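PDB 3MEB: aspartate aminotransferase from Giardia lamblia, which probably catalyses the reversible, pyridoxal phosphate-dependent transfer of an amino group from L-aspartate to 2-oxoglutarate, giving oxaloacetate and L-glutamate. Local coordinates for residues Gly130-Gly135 with Thr153-His158. Numbering follows the deposited sequence.
With SO4 (sulfate ion), chain C.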
# COMPACT_ATOMS: atom_id res chain seq x y z
N GLY A 130 1.61 6.47 3.27
CA GLY A 130 1.52 6.27 1.83
C GLY A 130 1.16 7.58 1.13
O GLY A 130 1.56 7.82 -0.01
N SER A 131 0.42 8.43 1.84
CA SER A 131 0.09 9.77 1.32
C SER A 131 1.36 10.64 1.27
O SER A 131 1.62 11.29 0.26
CB SER A 131 -1.03 10.40 2.13
OG SER A 131 -2.22 9.63 2.05
N LEU A 132 2.21 10.57 2.30
CA LEU A 132 3.49 11.30 2.33
C LEU A 132 4.42 10.82 1.26
O LEU A 132 5.05 11.62 0.59
CB LEU A 132 4.20 11.16 3.69
CG LEU A 132 3.50 11.77 4.91
CD1 LEU A 132 3.93 11.07 6.20
CD2 LEU A 132 3.70 13.35 4.98
N HIS A 133 4.59 9.50 1.17
CA HIS A 133 5.40 8.94 0.10
C HIS A 133 5.02 9.52 -1.28
O HIS A 133 5.88 10.07 -1.97
CB HIS A 133 5.37 7.41 0.08
CG HIS A 133 6.04 6.82 -1.11
ND1 HIS A 133 7.41 6.89 -1.31
CD2 HIS A 133 5.54 6.19 -2.20
CE1 HIS A 133 7.71 6.33 -2.46
NE2 HIS A 133 6.59 5.91 -3.03
N ILE A 134 3.76 9.37 -1.65
CA ILE A 134 3.30 9.75 -2.99
C ILE A 134 3.36 11.27 -3.18
O ILE A 134 3.74 11.75 -4.26
CB ILE A 134 1.87 9.22 -3.29
CG1 ILE A 134 1.89 7.70 -3.39
CG2 ILE A 134 1.32 9.83 -4.61
CD1 ILE A 134 2.70 7.15 -4.60
N GLY A 135 3.06 12.01 -2.11
CA GLY A 135 3.10 13.46 -2.16
C GLY A 135 4.54 14.01 -2.22
O GLY A 135 4.84 14.90 -3.03
N THR A 153 12.24 19.39 14.95
CA THR A 153 11.75 18.18 15.58
C THR A 153 10.51 17.77 14.80
O THR A 153 9.65 18.60 14.50
CB THR A 153 11.37 18.49 17.07
OG1 THR A 153 12.57 18.75 17.79
CG2 THR A 153 10.67 17.36 17.73
N THR A 154 10.44 16.48 14.44
CA THR A 154 9.36 15.94 13.60
C THR A 154 9.24 14.43 13.79
O THR A 154 10.01 13.81 14.51
CB THR A 154 9.60 16.30 12.12
OG1 THR A 154 8.35 16.24 11.41
CG2 THR A 154 10.66 15.39 11.45
N TRP A 155 8.25 13.84 13.14
CA TRP A 155 8.06 12.40 13.23
C TRP A 155 9.24 11.68 12.56
O TRP A 155 9.50 11.94 11.36
CB TRP A 155 6.80 12.06 12.46
CG TRP A 155 6.26 10.67 12.63
CD1 TRP A 155 6.00 10.00 13.81
CD2 TRP A 155 5.79 9.82 11.57
NE1 TRP A 155 5.41 8.78 13.54
CE2 TRP A 155 5.28 8.64 12.17
CE3 TRP A 155 5.73 9.96 10.18
CZ2 TRP A 155 4.75 7.59 11.41
CZ3 TRP A 155 5.19 8.90 9.41
CH2 TRP A 155 4.72 7.74 10.03
N PRO A 156 9.94 10.78 13.31
CA PRO A 156 11.14 10.16 12.78
C PRO A 156 10.98 9.57 11.39
O PRO A 156 11.88 9.71 10.55
CB PRO A 156 11.45 9.06 13.81
CG PRO A 156 11.02 9.64 15.08
CD PRO A 156 9.77 10.47 14.74
N ASN A 157 9.83 8.96 11.12
CA ASN A 157 9.67 8.31 9.83
C ASN A 157 9.66 9.27 8.65
O ASN A 157 9.90 8.83 7.49
CB ASN A 157 8.42 7.43 9.77
CG ASN A 157 8.47 6.42 8.63
OD1 ASN A 157 9.58 5.95 8.24
ND2 ASN A 157 7.28 6.04 8.10
N HIS A 158 9.39 10.56 8.92
CA HIS A 158 9.49 11.56 7.89
C HIS A 158 10.88 11.53 7.23
O HIS A 158 10.99 11.70 6.00
CB HIS A 158 9.24 13.00 8.39
CG HIS A 158 7.82 13.36 8.65
ND1 HIS A 158 7.47 14.37 9.54
CD2 HIS A 158 6.65 12.90 8.13
CE1 HIS A 158 6.16 14.48 9.57
NE2 HIS A 158 5.64 13.63 8.71
S SO4 C . 3.25 7.08 16.03
O1 SO4 C . 4.08 8.31 16.01
O2 SO4 C . 3.46 6.28 17.23
O3 SO4 C . 1.87 7.47 15.90
O4 SO4 C . 3.64 6.33 14.86
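The pyridoxal phosphate pocket of this aminotransferase shows how one aliphatic side chain can back two aromatic rings: Leu132, on helix 127-142, lies behind the pocket residue Trp155 and its neighbour His158 and meets both chiefly through its CD1 methyl. CD1 lies at the edge of the imidazole, 3.8 Å from His158 CD2, and approaches the indole obliquely, 4.1 Å from Trp155 CZ3. With CG anti to the carbonyl carbon (chi1 -65°), Leu132 reaches toward segment 153-158, and chi2 (155°) then places CD1 against the rings. No hydrogen bond joins the two segments; a methyl meets ring carbons by van der Waals packing, while the polar atoms of both rings are engaged elsewhere. Trp155, whose side chain touches the cofactor, gives its NE1-H to a sulfate ion, probably from the crystallisation liquor; the bond to O1 is 2.8 Å long but bent (131°), and a second to O4 is weak. Lys277 and Arg419 also bind this anion. In the large domain of the aspartate aminotransferase fold, His158 NE2 is hydrogen-bonded to Asp241 of the cofactor pocket, consistent with a second-shell role, and its ND1 pairs with Thr154 OG1 at 2.8 Å. Held at both nitrogens, the imidazole is fixed in rotation, and Trp155 CB sits 3.7 Å above one face, offset toward the rim. Asn157 CB rests similarly against one face of the indole.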